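Linoleate 11-lipoxygenase (Gaeumannomyces graminis, PDB 5FX8) oxidises linoleic and alpha-linolenic acids with molecular oxygen at a manganese centre, giving 11S- and 13R-hydroperoxy fatty acids. Local coordinates at residues F188-S192 with K193-K197; H217-Q220 with K221-P225. All blocks are in the same frame, centred on the assembly; numbering follows the deposited sequence.

Contact 1. Residues F188-S192 with K193-K197; sequences FSVES and KVVKK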
loop_
_atom_site.group_PDB
_atom_site.type_symbol
_atom_site.label_atom_id
_atom_site.label_comp_id
_atom_site.label_asym_id
_atom_site.label_seq_id
_atom_site.Cartn_x
_atom_site.Cartn_y
_atom_site.Cartn_z
ATOM N N PHE A 188 8.772 18.386 29.475
ATOM C CA PHE A 188 8.916 17.782 30.783
ATOM C C PHE A 188 10.358 17.940 31.226
ATOM O O PHE A 188 11.239 18.271 30.434
ATOM C CB PHE A 188 8.496 16.310 30.777
ATOM C CG PHE A 188 9.226 15.467 29.780
ATOM C CD1 PHE A 188 10.468 14.947 30.073
ATOM C CD2 PHE A 188 8.645 15.159 28.564
ATOM C CE1 PHE A 188 11.119 14.163 29.173
ATOM C CE2 PHE A 188 9.293 14.366 27.660
ATOM C CZ PHE A 188 10.528 13.867 27.963
ATOM N N SER A 189 10.597 17.686 32.501
ATOM C CA SER A 189 11.909 17.856 33.094
ATOM C C SER A 189 12.577 16.508 33.295
ATOM O O SER A 189 11.928 15.466 33.363
ATOM C CB SER A 189 11.819 18.596 34.428
ATOM O OG SER A 189 13.110 19.062 34.818
ATOM N N VAL A 190 13.897 16.541 33.360
ATOM C CA VAL A 190 14.704 15.368 33.639
ATOM C C VAL A 190 15.720 15.760 34.698
ATOM O O VAL A 190 16.157 16.915 34.761
ATOM C CB VAL A 190 15.410 14.832 32.387
ATOM C CG1 VAL A 190 15.992 13.484 32.674
ATOM C CG2 VAL A 190 14.461 14.743 31.225
ATOM N N GLU A 191 16.076 14.800 35.545
ATOM C CA GLU A 191 17.098 15.041 36.548
ATOM C C GLU A 191 18.380 15.458 35.861
ATOM O O GLU A 191 18.950 14.688 35.082
ATOM C CB GLU A 191 17.338 13.791 37.393
ATOM C CG GLU A 191 16.249 13.490 38.385
ATOM C CD GLU A 191 16.386 12.104 38.976
ATOM O OE1 GLU A 191 17.497 11.533 38.918
ATOM O OE2 GLU A 191 15.377 11.575 39.483
ATOM N N SER A 192 18.833 16.675 36.162
ATOM C CA SER A 192 19.953 17.243 35.434
ATOM C C SER A 192 21.232 16.423 35.580
ATOM O O SER A 192 22.110 16.528 34.728
ATOM C CB SER A 192 20.164 18.692 35.868
ATOM O OG SER A 192 20.446 18.796 37.236
ATOM N N LYS A 193 21.355 15.580 36.600
ATOM C CA LYS A 193 22.520 14.707 36.665
ATOM C C LYS A 193 22.465 13.661 35.572
ATOM O O LYS A 193 23.494 13.294 34.987
ATOM C CB LYS A 193 22.598 14.022 38.023
ATOM C CG LYS A 193 23.178 14.845 39.133
ATOM C CD LYS A 193 23.093 14.072 40.450
ATOM C CE LYS A 193 23.603 12.632 40.299
ATOM N NZ LYS A 193 23.382 11.771 41.502
ATOM N N VAL A 194 21.264 13.158 35.306
ATOM C CA VAL A 194 21.065 12.223 34.213
ATOM C C VAL A 194 21.342 12.911 32.888
ATOM O O VAL A 194 22.073 12.389 32.039
ATOM C CB VAL A 194 19.640 11.648 34.263
ATOM C CG1 VAL A 194 19.536 10.469 33.380
ATOM C CG2 VAL A 194 19.277 11.272 35.656
ATOM N N VAL A 195 20.778 14.104 32.704
ATOM C CA VAL A 195 20.992 14.852 31.469
ATOM C C VAL A 195 22.473 15.139 31.264
ATOM O O VAL A 195 22.982 15.044 30.151
ATOM C CB VAL A 195 20.159 16.145 31.468
ATOM C CG1 VAL A 195 20.282 16.849 30.147
ATOM C CG2 VAL A 195 18.716 15.839 31.738
ATOM N N LYS A 196 23.190 15.472 32.328
ATOM C CA LYS A 196 24.603 15.788 32.167
ATOM C C LYS A 196 25.406 14.550 31.803
ATOM O O LYS A 196 26.262 14.603 30.911
ATOM C CB LYS A 196 25.145 16.429 33.435
ATOM C CG LYS A 196 26.628 16.702 33.432
ATOM C CD LYS A 196 26.957 17.880 32.559
ATOM C CE LYS A 196 26.320 19.125 33.088
ATOM N NZ LYS A 196 26.785 20.245 32.259
ATOM N N LYS A 197 25.141 13.419 32.465
ATOM C CA LYS A 197 25.904 12.223 32.109
ATOM C C LYS A 197 25.538 11.688 30.728
ATOM O O LYS A 197 26.347 10.987 30.122
ATOM C CB LYS A 197 25.728 11.120 33.160
ATOM C CG LYS A 197 26.296 11.476 34.508
ATOM C CD LYS A 197 26.693 10.265 35.324
ATOM C CE LYS A 197 25.590 9.258 35.374
ATOM N NZ LYS A 197 26.156 7.897 35.584
#
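The main-chain carbonyl oxygen of Glu-191 receives two amides of the following turn, a worked example of how an extended chain is turned into a helix at its N-terminus. Val-195 N donates to Glu-191 O over 3.1 Å; the donor lies in the carbonyl plane and the N-H points at the oxygen at 162°. Val-194 N also reaches Glu-191 O, at 2.8 Å, but its N-H is badly bent and the bond is weak. One residue on, Lys-196 N binds Ser-192 O at 2.8 Å, with the donor tilted out of the carbonyl plane, and the regular i to i+4 pattern of helix 192-199 is under way.

Glu-191 is the N-cap, and the residues flanking it make a hydrophobic staple: Val-190, just before the cap, meets Val-195, the fourth residue after it. The touching branch is Val-195 CG2, which comes within 3.5 Å of Val-190 CB and 3.7 Å of Val-190 CG1. Val-195 can offer that methyl because CG1 is the branch set trans to its backbone N (chi1 -175°), leaving CG2 to face back past the start of the helix. Val-190 also rests on Ala-251 of strand 246-253, so the staple lies between the helix start and the five-stranded sheet, while Val-194 leans on Thr-263 and Leu-265 in a neighbouring loop.

The charge of the Glu-191 carboxylate, close to the first turn, would probably interact favourably with the positive end of the helix dipole. The carboxylate takes no part in the amide bonds, however; the side chain passes Val-194 at a slant, with the CG2 methyl of Val-194 lying 3.6 Å from Glu-191 CB and 3.7 Å from Glu-191 OE1.

Contact 2. Residues H217-Q220 with K221-P225; sequences HSYQ and KKYTP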
loop_
_atom_site.group_PDB
_atom_site.type_symbol
_atom_site.label_atom_id
_atom_site.label_comp_id
_atom_site.label_asym_id
_atom_site.label_seq_id
_atom_site.Cartn_x
_atom_site.Cartn_y
_atom_site.Cartn_z
ATOM N N HIS A 217 3.097 12.430 21.640
ATOM C CA HIS A 217 1.906 11.600 21.514
ATOM C C HIS A 217 1.014 11.653 22.744
ATOM O O HIS A 217 0.248 10.725 22.977
ATOM C CB HIS A 217 2.278 10.150 21.231
ATOM C CG HIS A 217 2.922 9.955 19.907
ATOM N ND1 HIS A 217 2.527 10.646 18.792
ATOM C CD2 HIS A 217 3.967 9.190 19.527
ATOM C CE1 HIS A 217 3.286 10.299 17.772
ATOM N NE2 HIS A 217 4.171 9.420 18.192
ATOM N N SER A 218 1.091 12.717 23.534
ATOM C CA SER A 218 0.377 12.751 24.794
ATOM C C SER A 218 -1.127 12.887 24.606
ATOM O O SER A 218 -1.874 12.583 25.528
ATOM C CB SER A 218 0.902 13.893 25.635
ATOM O OG SER A 218 0.653 15.101 24.953
ATOM N N TYR A 219 -1.583 13.344 23.444
ATOM C CA TYR A 219 -3.010 13.408 23.165
ATOM C C TYR A 219 -3.687 12.043 23.273
ATOM O O TYR A 219 -4.899 11.983 23.480
ATOM C CB TYR A 219 -3.236 14.006 21.766
ATOM C CG TYR A 219 -4.664 14.383 21.469
ATOM C CD1 TYR A 219 -5.163 15.622 21.839
ATOM C CD2 TYR A 219 -5.524 13.501 20.812
ATOM C CE1 TYR A 219 -6.469 15.979 21.585
ATOM C CE2 TYR A 219 -6.846 13.842 20.553
ATOM C CZ TYR A 219 -7.317 15.090 20.945
ATOM O OH TYR A 219 -8.634 15.457 20.697
ATOM N N GLN A 220 -2.947 10.948 23.125
ATOM C CA GLN A 220 -3.562 9.636 23.245
ATOM C C GLN A 220 -3.905 9.278 24.692
ATOM O O GLN A 220 -4.451 8.214 24.955
ATOM C CB GLN A 220 -2.655 8.568 22.633
ATOM C CG GLN A 220 -2.360 8.788 21.179
ATOM C CD GLN A 220 -1.346 7.820 20.602
ATOM O OE1 GLN A 220 -1.250 6.657 21.001
ATOM N NE2 GLN A 220 -0.560 8.315 19.663
ATOM N N LYS A 221 -3.576 10.149 25.630
ATOM C CA LYS A 221 -4.033 10.005 26.998
ATOM C C LYS A 221 -5.558 9.998 27.070
ATOM O O LYS A 221 -6.139 9.333 27.935
ATOM C CB LYS A 221 -3.411 11.142 27.789
ATOM C CG LYS A 221 -3.695 11.229 29.206
ATOM C CD LYS A 221 -3.084 12.504 29.742
ATOM C CE LYS A 221 -3.473 13.672 28.859
ATOM N NZ LYS A 221 -3.107 14.980 29.448
ATOM N N LYS A 222 -6.213 10.691 26.132
ATOM C CA LYS A 222 -7.662 10.823 25.995
ATOM C C LYS A 222 -8.391 9.510 25.686
ATOM O O LYS A 222 -9.608 9.441 25.868
ATOM C CB LYS A 222 -7.926 11.871 24.907
ATOM C CG LYS A 222 -9.173 11.733 24.109
ATOM C CD LYS A 222 -9.220 12.758 23.011
ATOM C CE LYS A 222 -10.575 12.759 22.332
ATOM N NZ LYS A 222 -10.713 13.892 21.384
ATOM N N TYR A 223 -7.689 8.461 25.288
ATOM C CA TYR A 223 -8.284 7.200 24.881
ATOM C C TYR A 223 -8.028 6.110 25.919
ATOM O O TYR A 223 -7.022 6.126 26.635
ATOM C CB TYR A 223 -7.729 6.762 23.522
ATOM C CG TYR A 223 -7.894 7.809 22.443
ATOM C CD1 TYR A 223 -9.134 8.370 22.189
ATOM C CD2 TYR A 223 -6.811 8.268 21.724
ATOM C CE1 TYR A 223 -9.282 9.318 21.251
ATOM C CE2 TYR A 223 -6.957 9.233 20.765
ATOM C CZ TYR A 223 -8.197 9.751 20.526
ATOM O OH TYR A 223 -8.387 10.730 19.577
ATOM N N THR A 224 -8.946 5.145 25.972
ATOM C CA THR A 224 -8.896 4.015 26.867
ATOM C C THR A 224 -8.634 2.745 26.085
ATOM O O THR A 224 -9.389 2.434 25.161
ATOM C CB THR A 224 -10.215 3.873 27.618
ATOM O OG1 THR A 224 -10.567 5.133 28.197
ATOM C CG2 THR A 224 -10.116 2.805 28.684
ATOM N N PRO A 225 -7.627 1.966 26.447
ATOM C CA PRO A 225 -7.348 0.742 25.706
ATOM C C PRO A 225 -8.469 -0.275 25.826
ATOM O O PRO A 225 -9.265 -0.266 26.765
ATOM C CB PRO A 225 -6.072 0.225 26.364
ATOM C CG PRO A 225 -5.489 1.382 26.986
ATOM C CD PRO A 225 -6.615 2.199 27.477
#
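Ser-218 O and Lys-221 N are joined at 3.0 Å in the first of three successive i to i+3 backbone bonds linking these segments, the signature of a short 3-10 helix. Tyr-219 O accepts from Lys-222 N at 3.2 Å, and Gln-220 O from Tyr-223 N at 3.3 Å as the 3-10 helix ends. Each N-H is aimed almost straight at its oxygen, yet every donor stands well above the carbonyl plane, as much as 65° out of it for Tyr-223 N, so none lies on a lone pair.

Among the side chains, the polar link is Lys-222 NZ donating to Tyr-219 OH at 2.7 Å. The two run side by side in the same direction, the lysine stretched out beyond CG, and its CD lies 3.6 Å from Tyr-219 CE2 before the amine reaches the phenol. The same ammonium forms a salt bridge with Asp-356, whose OD2 also hydrogen-bonds Tyr-223 OH. One carboxylate thus receives a lysine and a tyrosine from consecutive positions.

The rings and aliphatic chains also touch. Tyr-223 OH sits near the plane of the Tyr-219 ring, at its edge, 3.6 Å from Tyr-219 CE2. Within 221-225, Lys-222 CG lies over one face of the Tyr-223 ring, 3.7 Å above its plane and displaced toward the rim. From the other segment, Gln-220 CA lies 3.8 Å from Tyr-223 CD2.

This 3-10 turn follows strand 212-216 and leads by a loop toward strand 235-241. Tyr-219 and Tyr-223 lie against Phe-357 of helix 351-363, while Gln-220 OE1 is held by Asn-281 ND2 and His-217 NE2 by Asp-282, both on helix 268-305.

How the contacts relate
Both contacts lie at the surface, each is a local contact within one continuous piece of chain, and each has a single buried residue among those that touch. They flank different parts of the same five-stranded sheet: 188-197 begins a helix between strands 177-178 and 212-216, whereas 217-225 follows the latter strand. Contact 1 is centred about 34 Å from the chain's centre, contact 2 about 21 Å, and they do not touch. Contact 1 uses mainly i to i+4 bonds and aliphatic side chains, its lysine ends leading away. Contact 2 uses i to i+3 bonds and aromatic side chains, engages the Lys-222 amine, and touches helices 268-305 and 351-363.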